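Local atomic coordinates of Bd0816 (Bdellovibrio bacteriovorus HD100, PDB entry 5CER), a protein that probably acts as a serine-type D-Ala-D-Ala carboxypeptidase of the peptidase S13 family, trimming the peptide stems of the bacterial cell wall. Residues I149-Y154 against L169-I174; R158-K163 against L388-D393; F108-L113 against K139-S144; L57-T62 against G194-Q199. The protein carries 2 engineered substitutions. All coordinates share one frame; numbering follows the deposited sequence.

In the fold
Contacts 1, 3 and 4 lie on the same side of the chain's centre, and contact 2 shares that side with contact 1; the centres of the four are about 15 to 24 Å apart. Along the chain, 108-113 against 139-144 closes first and is nested, like contact 1, inside the long loop closed by contact 4, whereas contact 2 crosses both 1 and 4 by bringing in the C-terminal 388-393. Contacts 1 and 2 share helix 151-163 and touch where L169 O meets R158 CD at 3.4 Å. Helix 130-145, used by contact 3, precedes that helix directly. Contact 4 lies inside the mixed sheet, and all four contacts have side chains touching helix 81-93.

Contact 1. Residues I149-Y154 against L169-I174; sequences INRAMY and LEKPTI
Y154 and P172 reach toward each other tip to tip, the phenol end of the tyrosine meeting the CG and CD side of the proline ring, with Y154 CZ to P172 CD at 3.5 Å. The contact joins the first turn of helix 151-163 to the irregular chain that leads from that helix into strand 175-181, the outermost strand, within this chain, on one side of the mixed sheet. Y154 CG stands anti to the backbone N (chi1 -175°), and the ring extends toward the loop until its hydroxyl donates to the carbonyl of L169, OH to O 2.8 Å. That oxygen lies at the edge of the ring, close to its plane. Y85 of helix 81-93 also meets the Y154 ring.

R151 makes the second part of the contact. Its chain bends at chi2 and chi3, and the guanidinium ends up as a flat plate between two aliphatic groups: K171 CD sits over the centre of one face, 3.6 Å from R151 CZ, and I149 CG2 over the opposite face, toward the rim. The arginine and lysine chains cross at about a right angle, and R151 NE and K171 NZ, of like charge, are 5.5 Å apart. At the plate's edge NH2 gives a weak bond to P172 O. The same oxygen is also met by I149 CD1, at 3.4 Å.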
loop_
_atom_site.group_PDB
_atom_site.type_symbol
_atom_site.label_atom_id
_atom_site.label_comp_id
_atom_site.label_asym_id
_atom_site.label_seq_id
_atom_site.Cartn_x
_atom_site.Cartn_y
_atom_site.Cartn_z
ATOM N N ILE A 149 21.095 5.800 17.261
ATOM C CA ILE A 149 20.110 4.881 16.717
ATOM C C ILE A 149 18.827 4.894 17.583
ATOM O O ILE A 149 18.905 4.866 18.817
ATOM C CB ILE A 149 20.678 3.450 16.562
ATOM C CG1 ILE A 149 21.748 3.456 15.474
ATOM C CG2 ILE A 149 19.561 2.446 16.202
ATOM C CD1 ILE A 149 22.398 2.124 15.218
ATOM N N ASN A 150 17.658 4.915 16.923
ATOM C CA ASN A 150 16.374 4.749 17.602
ATOM C C ASN A 150 16.297 3.323 18.108
ATOM O O ASN A 150 16.110 2.386 17.321
ATOM C CB ASN A 150 15.238 5.051 16.627
ATOM C CG ASN A 150 13.862 5.028 17.270
ATOM O OD1 ASN A 150 13.456 4.052 17.940
ATOM N ND2 ASN A 150 13.107 6.068 17.013
ATOM N N ARG A 151 16.463 3.165 19.418
ATOM C CA ARG A 151 16.461 1.823 20.051
ATOM C C ARG A 151 15.209 0.981 19.785
ATOM O O ARG A 151 15.327 -0.202 19.429
ATOM C CB ARG A 151 16.737 1.906 21.576
ATOM C CG ARG A 151 18.218 1.884 21.970
ATOM C CD ARG A 151 18.967 0.736 21.276
ATOM N NE ARG A 151 20.124 1.158 20.497
ATOM C CZ ARG A 151 20.770 0.381 19.608
ATOM N NH1 ARG A 151 20.371 -0.870 19.349
ATOM N NH2 ARG A 151 21.845 0.864 18.963
ATOM N N ALA A 152 14.034 1.599 19.908
ATOM C CA ALA A 152 12.774 0.888 19.685
ATOM C C ALA A 152 12.629 0.411 18.230
ATOM O O ALA A 152 12.245 -0.748 17.987
ATOM C CB ALA A 152 11.594 1.737 20.115
ATOM N N MET A 153 12.960 1.279 17.269
ATOM C CA MET A 153 12.875 0.919 15.859
ATOM C C MET A 153 13.876 -0.098 15.423
ATOM O O MET A 153 13.522 -1.032 14.702
ATOM C CB MET A 153 12.933 2.146 14.971
ATOM C CG MET A 153 11.651 2.872 15.118
ATOM S SD MET A 153 11.141 4.087 13.970
ATOM C CE MET A 153 10.717 2.994 12.605
ATOM N N TYR A 154 15.124 0.075 15.831
ATOM C CA TYR A 154 16.145 -0.940 15.544
ATOM C C TYR A 154 15.707 -2.337 16.062
ATOM O O TYR A 154 15.870 -3.354 15.399
ATOM C CB TYR A 154 17.495 -0.555 16.159
ATOM C CG TYR A 154 18.593 -1.530 15.774
ATOM C CD1 TYR A 154 18.789 -2.711 16.498
ATOM C CD2 TYR A 154 19.424 -1.276 14.688
ATOM C CE1 TYR A 154 19.762 -3.620 16.130
ATOM C CE2 TYR A 154 20.380 -2.199 14.302
ATOM C CZ TYR A 154 20.555 -3.365 15.024
ATOM O OH TYR A 154 21.508 -4.251 14.648
ATOM N N LEU A 169 23.190 -7.627 15.078
ATOM C CA LEU A 169 23.663 -7.425 16.455
ATOM C C LEU A 169 22.572 -6.764 17.286
ATOM O O LEU A 169 21.773 -6.025 16.767
ATOM C CB LEU A 169 24.928 -6.573 16.451
ATOM C CG LEU A 169 26.150 -7.222 15.804
ATOM C CD1 LEU A 169 27.210 -6.180 15.505
ATOM C CD2 LEU A 169 26.715 -8.329 16.702
ATOM N N GLU A 170 22.541 -7.065 18.573
ATOM C CA GLU A 170 21.610 -6.386 19.480
ATOM C C GLU A 170 21.770 -4.860 19.504
ATOM O O GLU A 170 20.781 -4.135 19.452
ATOM C CB GLU A 170 21.739 -6.882 20.916
ATOM C CG GLU A 170 20.438 -6.711 21.686
ATOM C CD GLU A 170 20.512 -7.210 23.112
ATOM O OE1 GLU A 170 21.408 -8.045 23.425
ATOM O OE2 GLU A 170 19.661 -6.764 23.929
ATOM N N LYS A 171 23.010 -4.391 19.546
ATOM C CA LYS A 171 23.275 -3.010 19.988
ATOM C C LYS A 171 24.496 -2.369 19.295
ATOM O O LYS A 171 25.439 -1.934 19.944
ATOM C CB LYS A 171 23.283 -2.994 21.540
ATOM C CG LYS A 171 23.648 -1.662 22.280
ATOM C CD LYS A 171 22.423 -0.788 22.600
ATOM C CE LYS A 171 22.632 0.409 23.611
ATOM N NZ LYS A 171 23.911 0.482 24.404
ATOM N N PRO A 172 24.468 -2.302 17.959
ATOM C CA PRO A 172 25.576 -1.710 17.233
ATOM C C PRO A 172 25.501 -0.211 17.174
ATOM O O PRO A 172 24.427 0.397 17.404
ATOM C CB PRO A 172 25.371 -2.245 15.831
ATOM C CG PRO A 172 23.875 -2.263 15.677
ATOM C CD PRO A 172 23.380 -2.709 17.033
ATOM N N THR A 173 26.645 0.401 16.935
ATOM C CA THR A 173 26.750 1.858 16.726
ATOM C C THR A 173 27.708 2.156 15.595
ATOM O O THR A 173 28.519 1.312 15.242
ATOM C CB THR A 173 27.208 2.643 18.004
ATOM O OG1 THR A 173 28.592 2.440 18.160
ATOM C CG2 THR A 173 26.496 2.211 19.285
ATOM N N ILE A 174 27.603 3.379 15.082
ATOM C CA ILE A 174 28.551 3.941 14.152
ATOM C C ILE A 174 28.768 5.433 14.487
ATOM O O ILE A 174 27.900 6.077 15.079
ATOM C CB ILE A 174 28.056 3.754 12.700
ATOM C CG1 ILE A 174 29.222 3.835 11.706
ATOM C CG2 ILE A 174 26.982 4.764 12.344
ATOM C CD1 ILE A 174 30.095 2.608 11.703
#

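Contact 2. Residues R158-K163 against L388-D393; sequences RERATK and LALPFD
R160 lays its guanidinium against L390, whose CD2 methyl sits over one face, offset toward the rim and 3.4 Å from R160 NH2. The arginine leaves helix 151-163 with CG anti to its own carbonyl carbon (chi1 -81°), runs extended through chi2, and bends at chi3 (80°), which sets NE; the guanidinium beyond it lies beside L390. L388 CD1 lies at the edge of the same plate, 3.8 Å from R160 NE, so two leucines from the C-terminal loop meet it from different directions. A water in the guanidinium plane accepts from R160 NH2 at 2.6 Å and donates to A389 O at 2.9 Å, bridging side chain and loop backbone.

This is helix-to-loop packing: the second half of helix 151-163 receives the irregular chain between helix 356-375 and strand 399-400, far away in sequence. The two methyls of L388 part company: CD1 goes to R160, while CD2 meets R160 O and the aliphatic chain of K163, with K163 CD 4.0 Å away. L390 divides its methyls similarly, CD1 lying against the backbone of R160 and A161.

F392 takes the crowded position, its CG between backbone N and carbonyl carbon (chi1 50°). The ring comes back toward the helix and meets A161 CB with its edge, at CE1, 4.0 Å away. F86 of helix 81-93 stacks on this phenylalanine, and L157, one turn earlier on helix 151-163, touches both F392 and L390.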
loop_
_atom_site.group_PDB
_atom_site.type_symbol
_atom_site.label_atom_id
_atom_site.label_comp_id
_atom_site.label_asym_id
_atom_site.label_seq_id
_atom_site.Cartn_x
_atom_site.Cartn_y
_atom_site.Cartn_z
ATOM N N ARG A 158 15.031 -5.749 14.000
ATOM C CA ARG A 158 15.765 -6.960 14.347
ATOM C C ARG A 158 14.853 -8.173 14.662
ATOM O O ARG A 158 15.220 -9.285 14.321
ATOM C CB ARG A 158 16.702 -6.667 15.515
ATOM C CG ARG A 158 17.563 -7.841 15.959
ATOM C CD ARG A 158 18.692 -7.357 16.860
ATOM N NE ARG A 158 19.412 -8.455 17.531
ATOM C CZ ARG A 158 19.124 -8.936 18.739
ATOM N NH1 ARG A 158 18.090 -8.482 19.448
ATOM N NH2 ARG A 158 19.842 -9.927 19.215
ATOM N N GLU A 159 13.710 -7.924 15.308
ATOM C CA GLU A 159 12.661 -8.930 15.617
ATOM C C GLU A 159 12.178 -9.585 14.286
ATOM O O GLU A 159 12.193 -10.805 14.118
ATOM C CB GLU A 159 11.510 -8.266 16.567
ATOM C CG GLU A 159 11.921 -7.988 18.093
ATOM C CD GLU A 159 11.367 -8.973 19.184
ATOM O OE1 GLU A 159 10.767 -10.020 18.884
ATOM O OE2 GLU A 159 11.537 -8.710 20.401
ATOM N N ARG A 160 11.897 -8.742 13.302
ATOM C CA ARG A 160 11.601 -9.182 11.922
ATOM C C ARG A 160 12.746 -9.925 11.216
ATOM O O ARG A 160 12.544 -10.987 10.638
ATOM C CB ARG A 160 11.200 -7.982 11.058
ATOM C CG ARG A 160 9.762 -7.557 11.218
ATOM C CD ARG A 160 9.527 -6.136 10.733
ATOM N NE ARG A 160 9.414 -6.143 9.273
ATOM C CZ ARG A 160 9.794 -5.167 8.444
ATOM N NH1 ARG A 160 10.315 -4.017 8.893
ATOM N NH2 ARG A 160 9.637 -5.356 7.135
ATOM N N ALA A 161 13.947 -9.373 11.283
ATOM C CA ALA A 161 15.137 -10.052 10.746
ATOM C C ALA A 161 15.302 -11.447 11.314
ATOM O O ALA A 161 15.628 -12.407 10.578
ATOM C CB ALA A 161 16.386 -9.216 10.985
ATOM N N THR A 162 15.122 -11.549 12.629
ATOM C CA THR A 162 15.185 -12.831 13.334
ATOM C C THR A 162 14.122 -13.800 12.861
ATOM O O THR A 162 14.420 -14.983 12.659
ATOM C CB THR A 162 15.143 -12.629 14.865
ATOM O OG1 THR A 162 16.292 -11.867 15.261
ATOM C CG2 THR A 162 15.178 -13.965 15.632
ATOM N N LYS A 163 12.893 -13.342 12.655
ATOM C CA LYS A 163 11.908 -14.225 12.015
ATOM C C LYS A 163 12.364 -14.651 10.634
ATOM O O LYS A 163 12.141 -15.793 10.247
ATOM C CB LYS A 163 10.544 -13.621 11.871
ATOM C CG LYS A 163 9.440 -14.639 11.662
ATOM C CD LYS A 163 8.117 -14.017 11.217
ATOM C CE LYS A 163 7.050 -15.033 11.058
ATOM N NZ LYS A 163 6.167 -14.965 12.241
ATOM N N LEU A 388 7.619 -12.111 4.200
ATOM C CA LEU A 388 8.045 -11.060 5.082
ATOM C C LEU A 388 9.058 -10.269 4.222
ATOM O O LEU A 388 10.149 -10.742 3.955
ATOM C CB LEU A 388 8.639 -11.634 6.356
ATOM C CG LEU A 388 9.218 -10.598 7.375
ATOM C CD1 LEU A 388 8.312 -9.390 7.638
ATOM C CD2 LEU A 388 9.637 -11.259 8.697
ATOM N N ALA A 389 8.640 -9.091 3.757
ATOM C CA ALA A 389 9.360 -8.370 2.729
ATOM C C ALA A 389 10.380 -7.331 3.274
ATOM O O ALA A 389 10.164 -6.124 3.296
ATOM C CB ALA A 389 8.379 -7.723 1.782
ATOM N N LEU A 390 11.520 -7.844 3.694
ATOM C CA LEU A 390 12.631 -7.007 4.177
ATOM C C LEU A 390 13.522 -6.577 3.015
ATOM O O LEU A 390 13.615 -7.289 2.027
ATOM C CB LEU A 390 13.448 -7.765 5.213
ATOM C CG LEU A 390 12.662 -8.132 6.482
ATOM C CD1 LEU A 390 13.212 -9.340 7.259
ATOM C CD2 LEU A 390 12.700 -6.888 7.350
ATOM N N PRO A 391 14.200 -5.448 3.164
ATOM C CA PRO A 391 15.099 -4.998 2.135
ATOM C C PRO A 391 16.445 -5.712 2.106
ATOM O O PRO A 391 17.303 -5.361 1.282
ATOM C CB PRO A 391 15.265 -3.518 2.448
ATOM C CG PRO A 391 15.094 -3.427 3.917
ATOM C CD PRO A 391 14.149 -4.509 4.300
ATOM N N PHE A 392 16.641 -6.709 2.978
ATOM C CA PHE A 392 17.870 -7.549 2.991
ATOM C C PHE A 392 17.439 -8.958 3.342
ATOM O O PHE A 392 16.362 -9.127 3.907
ATOM C CB PHE A 392 18.900 -7.010 4.030
ATOM C CG PHE A 392 18.327 -6.767 5.401
ATOM C CD1 PHE A 392 18.179 -7.798 6.298
ATOM C CD2 PHE A 392 17.889 -5.507 5.777
ATOM C CE1 PHE A 392 17.608 -7.597 7.551
ATOM C CE2 PHE A 392 17.331 -5.286 7.044
ATOM C CZ PHE A 392 17.202 -6.347 7.929
ATOM N N ASP A 393 18.265 -9.934 3.013
ATOM C CA ASP A 393 18.012 -11.317 3.356
ATOM C C ASP A 393 19.344 -12.021 3.693
ATOM O O ASP A 393 20.346 -11.349 3.956
ATOM C CB ASP A 393 17.258 -12.001 2.214
ATOM C CG ASP A 393 18.126 -12.211 0.966
ATOM O OD1 ASP A 393 19.348 -11.813 0.971
ATOM O OD2 ASP A 393 17.573 -12.727 -0.043
HETATM O O HOH W 1 10.821 -4.007 5.189
#

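Contact 3. Residues F108-L113 against K139-S144; sequences FLLDWL and KNLKES
W112 is overlapped by S144, whose CB methylene sits over one face of the indole and comes to 3.2 Å from CD2, one of the two atoms shared by its rings. Measured to the five-membered ring, S144 CB is 3.4 Å from the centroid and 18° off the normal, a CH-pi contact made squarely over the face. The tryptophan turns toward the helix with CG anti to its backbone N (chi1 -161°).

N140, one turn back from S144, takes the backbone instead. Its OD1 accepts from W112 N at 2.9 Å, a nearly straight bond whose donor stands above the carboxamide plane. The other end of that carboxamide is occupied too, because ND2 donates to A136 O on the same helix, and the two bonds together hold the group's rotation.

Next along, L110 and N140 slide past one another in opposite directions, with L110 CD2 against N140 CB at 3.8 Å. The same methyl packs on L141 CD2 at 3.5 Å, and F108 brings its ring edge to that L141 methyl.

On the far side of the loop D111 OD2 pairs with R119. D111 OD1, accepting from L113 N, makes an Asx turn at the end of the extended chain, which runs between strand 98-104 and helix 130-145 and packs on that helix's C-terminal turns, where 141-144 form a wider pi-type turn.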
loop_
_atom_site.group_PDB
_atom_site.type_symbol
_atom_site.label_atom_id
_atom_site.label_comp_id
_atom_site.label_asym_id
_atom_site.label_seq_id
_atom_site.Cartn_x
_atom_site.Cartn_y
_atom_site.Cartn_z
ATOM N N PHE A 108 24.570 6.685 -5.121
ATOM C CA PHE A 108 24.147 6.302 -3.778
ATOM C C PHE A 108 22.882 7.087 -3.420
ATOM O O PHE A 108 22.944 8.317 -3.230
ATOM C CB PHE A 108 25.273 6.478 -2.744
ATOM C CG PHE A 108 24.859 6.081 -1.348
ATOM C CD1 PHE A 108 24.353 4.823 -1.095
ATOM C CD2 PHE A 108 24.973 6.961 -0.295
ATOM C CE1 PHE A 108 23.947 4.459 0.173
ATOM C CE2 PHE A 108 24.577 6.587 0.986
ATOM C CZ PHE A 108 24.047 5.345 1.217
ATOM N N LEU A 109 21.750 6.394 -3.380
ATOM C CA LEU A 109 20.504 7.006 -2.955
ATOM C C LEU A 109 20.273 6.610 -1.489
ATOM O O LEU A 109 20.418 5.461 -1.143
ATOM C CB LEU A 109 19.364 6.567 -3.842
ATOM C CG LEU A 109 19.506 7.019 -5.331
ATOM C CD1 LEU A 109 18.422 6.517 -6.296
ATOM C CD2 LEU A 109 19.634 8.529 -5.523
ATOM N N LEU A 110 19.949 7.592 -0.662
ATOM C CA LEU A 110 19.602 7.367 0.716
ATOM C C LEU A 110 18.472 8.337 1.075
ATOM O O LEU A 110 18.662 9.575 1.032
ATOM C CB LEU A 110 20.797 7.577 1.635
ATOM C CG LEU A 110 20.582 7.316 3.136
ATOM C CD1 LEU A 110 20.374 5.848 3.446
ATOM C CD2 LEU A 110 21.740 7.875 3.945
ATOM N N ASP A 111 17.292 7.760 1.327
ATOM C CA ASP A 111 16.177 8.502 1.923
ATOM C C ASP A 111 15.707 7.710 3.127
ATOM O O ASP A 111 15.231 6.579 2.990
ATOM C CB ASP A 111 15.055 8.709 0.940
ATOM C CG ASP A 111 14.002 9.621 1.475
ATOM O OD1 ASP A 111 13.522 9.403 2.603
ATOM O OD2 ASP A 111 13.619 10.561 0.766
ATOM N N TRP A 112 15.971 8.277 4.300
ATOM C CA TRP A 112 15.791 7.597 5.592
ATOM C C TRP A 112 14.402 6.970 5.710
ATOM O O TRP A 112 14.289 5.841 6.151
ATOM C CB TRP A 112 16.006 8.583 6.774
ATOM C CG TRP A 112 16.276 7.899 8.087
ATOM C CD1 TRP A 112 15.483 7.886 9.202
ATOM C CD2 TRP A 112 17.413 7.074 8.385
ATOM N NE1 TRP A 112 16.081 7.137 10.181
ATOM C CE2 TRP A 112 17.264 6.627 9.697
ATOM C CE3 TRP A 112 18.552 6.692 7.662
ATOM C CZ2 TRP A 112 18.219 5.825 10.311
ATOM C CZ3 TRP A 112 19.496 5.911 8.280
ATOM C CH2 TRP A 112 19.330 5.499 9.593
ATOM N N LEU A 113 13.390 7.690 5.229
ATOM C CA LEU A 113 12.019 7.260 5.337
ATOM C C LEU A 113 11.480 6.561 4.067
ATOM O O LEU A 113 10.270 6.470 3.906
ATOM C CB LEU A 113 11.140 8.447 5.710
ATOM C CG LEU A 113 11.599 9.264 6.958
ATOM C CD1 LEU A 113 10.736 10.486 7.152
ATOM C CD2 LEU A 113 11.566 8.392 8.201
ATOM N N LYS A 139 22.277 15.437 3.888
ATOM C CA LYS A 139 21.301 15.661 4.964
ATOM C C LYS A 139 20.912 14.378 5.740
ATOM O O LYS A 139 20.926 14.388 6.964
ATOM C CB LYS A 139 20.016 16.317 4.471
ATOM C CG LYS A 139 20.141 17.804 4.276
ATOM C CD LYS A 139 21.573 18.547 4.331
ATOM C CE LYS A 139 21.796 19.501 5.507
ATOM N NZ LYS A 139 22.622 18.927 6.610
ATOM N N ASN A 140 20.564 13.321 5.007
ATOM C CA ASN A 140 20.233 12.009 5.581
ATOM C C ASN A 140 21.361 11.328 6.313
ATOM O O ASN A 140 21.162 10.862 7.444
ATOM C CB ASN A 140 19.751 11.040 4.498
ATOM C CG ASN A 140 18.348 11.327 4.064
ATOM O OD1 ASN A 140 17.392 10.800 4.630
ATOM N ND2 ASN A 140 18.202 12.205 3.096
ATOM N N LEU A 141 22.528 11.265 5.672
ATOM C CA LEU A 141 23.731 10.776 6.325
ATOM C C LEU A 141 24.028 11.519 7.643
ATOM O O LEU A 141 24.321 10.911 8.679
ATOM C CB LEU A 141 24.953 10.848 5.390
ATOM C CG LEU A 141 24.990 9.838 4.243
ATOM C CD1 LEU A 141 26.085 10.167 3.226
ATOM C CD2 LEU A 141 25.145 8.420 4.759
ATOM N N LYS A 142 23.946 12.827 7.584
ATOM C CA LYS A 142 24.319 13.670 8.701
ATOM C C LYS A 142 23.317 13.600 9.835
ATOM O O LYS A 142 23.704 13.454 10.996
ATOM C CB LYS A 142 24.457 15.107 8.212
ATOM C CG LYS A 142 25.580 15.860 8.826
ATOM C CD LYS A 142 25.433 17.353 8.580
ATOM C CE LYS A 142 26.528 17.800 7.625
ATOM N NZ LYS A 142 27.767 18.144 8.380
ATOM N N GLU A 143 22.034 13.701 9.502
ATOM C CA GLU A 143 20.982 13.790 10.489
ATOM C C GLU A 143 20.480 12.453 11.006
ATOM O O GLU A 143 19.969 12.400 12.129
ATOM C CB GLU A 143 19.797 14.615 9.935
ATOM C CG GLU A 143 20.172 16.076 9.722
ATOM C CD GLU A 143 19.063 16.951 9.129
ATOM O OE1 GLU A 143 18.003 16.442 8.702
ATOM O OE2 GLU A 143 19.276 18.179 9.108
ATOM N N SER A 144 20.551 11.400 10.182
ATOM C CA SER A 144 19.903 10.101 10.523
ATOM C C SER A 144 20.868 8.942 10.632
ATOM O O SER A 144 20.894 8.284 11.673
ATOM C CB SER A 144 18.807 9.760 9.520
ATOM O OG SER A 144 17.856 10.811 9.395
#

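Contact 4. Residues L57-T62 against G194-Q199; sequences LHLTPT and GSVVLQ
L57 and L59 present their side chains on one face of the sheet, and V196 fits its CG2 methyl between them. This methyl lies 4.1 Å from L57 CB and equally far from L59 CD1, so one valine bump occupies the dip between two leucines. L59 CG, anti to its carbonyl carbon (chi1 -83°), starts the branch that reaches across obliquely to the valine. Further along, L57 CD1 grazes L198 CB. G194, opposite L59, adds no bulk, and its carbonyl oxygen lies against L59 CB.

The other face carries H58 and S195 as a non-hydrogen-bonded pair. S195 CB lies 3.1 Å from H58 ND1, meeting the ring obliquely. The far nitrogen, H58 NE2, is taken by E72 on the neighbouring strand 67-72.

Between the faces, four backbone bonds link the antiparallel strands in two reciprocal pairs. L57 N to V196 O is the shortest at 2.7 Å, and V196 N returns to L57 O; L59 and G194 repeat the exchange. S195 CA adds a C-H...O contact with L57 O at 3.3 Å.

Strand 54-61 has strand 67-72 on its other side, while strand 399-400, at the C-terminus, pairs with 194-199. The leucine face looks onto helix 81-93, where L87 touches L57, and L83 and F86 touch L198.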
loop_
_atom_site.group_PDB
_atom_site.type_symbol
_atom_site.label_atom_id
_atom_site.label_comp_id
_atom_site.label_asym_id
_atom_site.label_seq_id
_atom_site.Cartn_x
_atom_site.Cartn_y
_atom_site.Cartn_z
ATOM N N LEU A 57 31.273 -0.845 -0.881
ATOM C CA LEU A 57 31.778 -0.053 0.219
ATOM C C LEU A 57 33.297 -0.244 0.204
ATOM O O LEU A 57 33.793 -1.364 0.323
ATOM C CB LEU A 57 31.177 -0.543 1.539
ATOM C CG LEU A 57 29.656 -0.667 1.593
ATOM C CD1 LEU A 57 29.221 -1.454 2.790
ATOM C CD2 LEU A 57 28.989 0.693 1.603
ATOM N N HIS A 58 34.016 0.861 0.070
ATOM C CA HIS A 58 35.472 0.929 -0.089
ATOM C C HIS A 58 36.043 1.480 1.225
ATOM O O HIS A 58 35.891 2.654 1.527
ATOM C CB HIS A 58 35.799 1.839 -1.285
ATOM C CG HIS A 58 35.382 1.252 -2.590
ATOM N ND1 HIS A 58 36.121 0.285 -3.237
ATOM C CD2 HIS A 58 34.283 1.456 -3.346
ATOM C CE1 HIS A 58 35.501 -0.068 -4.347
ATOM N NE2 HIS A 58 34.380 0.625 -4.433
ATOM N N LEU A 59 36.647 0.595 2.001
ATOM C CA LEU A 59 37.044 0.851 3.374
ATOM C C LEU A 59 38.571 0.917 3.440
ATOM O O LEU A 59 39.273 -0.053 3.080
ATOM C CB LEU A 59 36.493 -0.275 4.241
ATOM C CG LEU A 59 35.044 -0.072 4.661
ATOM C CD1 LEU A 59 34.276 -1.385 4.603
ATOM C CD2 LEU A 59 34.909 0.525 6.047
ATOM N N THR A 60 39.098 2.075 3.857
ATOM C CA THR A 60 40.531 2.300 3.921
ATOM C C THR A 60 40.912 2.696 5.352
ATOM O O THR A 60 40.388 3.678 5.857
ATOM C CB THR A 60 40.935 3.421 2.920
ATOM O OG1 THR A 60 40.467 3.109 1.602
ATOM C CG2 THR A 60 42.438 3.648 2.903
ATOM N N PRO A 61 41.846 1.958 5.995
ATOM C CA PRO A 61 42.288 2.375 7.334
ATOM C C PRO A 61 42.971 3.750 7.404
ATOM O O PRO A 61 43.773 4.104 6.513
ATOM C CB PRO A 61 43.275 1.283 7.775
ATOM C CG PRO A 61 43.297 0.246 6.718
ATOM C CD PRO A 61 42.478 0.690 5.554
ATOM N N THR A 62 42.589 4.516 8.422
ATOM C CA THR A 62 43.242 5.759 8.793
ATOM C C THR A 62 44.220 5.511 9.932
ATOM O O THR A 62 44.077 4.548 10.672
ATOM C CB THR A 62 42.226 6.824 9.260
ATOM O OG1 THR A 62 41.383 6.306 10.300
ATOM C CG2 THR A 62 41.364 7.302 8.110
ATOM N N GLY A 194 40.378 -2.052 1.197
ATOM C CA GLY A 194 39.673 -3.316 1.081
ATOM C C GLY A 194 38.256 -2.936 0.749
ATOM O O GLY A 194 37.747 -1.947 1.265
ATOM N N SER A 195 37.600 -3.693 -0.131
ATOM C CA SER A 195 36.252 -3.338 -0.533
ATOM C C SER A 195 35.273 -4.508 -0.547
ATOM O O SER A 195 35.606 -5.633 -0.914
ATOM C CB SER A 195 36.284 -2.531 -1.837
ATOM O OG SER A 195 36.600 -3.323 -2.933
ATOM N N VAL A 196 34.057 -4.189 -0.108
ATOM C CA VAL A 196 33.073 -5.174 0.308
ATOM C C VAL A 196 31.721 -4.747 -0.275
ATOM O O VAL A 196 31.513 -3.560 -0.585
ATOM C CB VAL A 196 33.088 -5.447 1.843
ATOM C CG1 VAL A 196 34.503 -5.534 2.382
ATOM C CG2 VAL A 196 32.373 -4.340 2.552
ATOM N N VAL A 197 30.830 -5.715 -0.494
ATOM C CA VAL A 197 29.608 -5.459 -1.230
ATOM C C VAL A 197 28.401 -5.790 -0.360
ATOM O O VAL A 197 28.371 -6.774 0.379
ATOM C CB VAL A 197 29.562 -6.109 -2.638
ATOM C CG1 VAL A 197 30.940 -6.356 -3.213
ATOM C CG2 VAL A 197 28.813 -7.412 -2.649
ATOM N N LEU A 198 27.432 -4.894 -0.405
ATOM C CA LEU A 198 26.143 -5.062 0.270
ATOM C C LEU A 198 25.090 -5.265 -0.811
ATOM O O LEU A 198 24.717 -4.319 -1.510
ATOM C CB LEU A 198 25.838 -3.845 1.164
ATOM C CG LEU A 198 24.446 -3.716 1.803
ATOM C CD1 LEU A 198 24.131 -4.837 2.786
ATOM C CD2 LEU A 198 24.119 -2.367 2.455
ATOM N N GLN A 199 24.623 -6.510 -0.932
ATOM C CA GLN A 199 23.502 -6.869 -1.793
ATOM C C GLN A 199 22.184 -6.690 -1.055
ATOM O O GLN A 199 21.946 -7.352 -0.034
ATOM C CB GLN A 199 23.554 -8.331 -2.140
ATOM C CG GLN A 199 24.585 -8.627 -3.145
ATOM C CD GLN A 199 24.440 -9.980 -3.746
ATOM O OE1 GLN A 199 24.754 -10.147 -4.912
ATOM N NE2 GLN A 199 23.946 -10.947 -2.985
#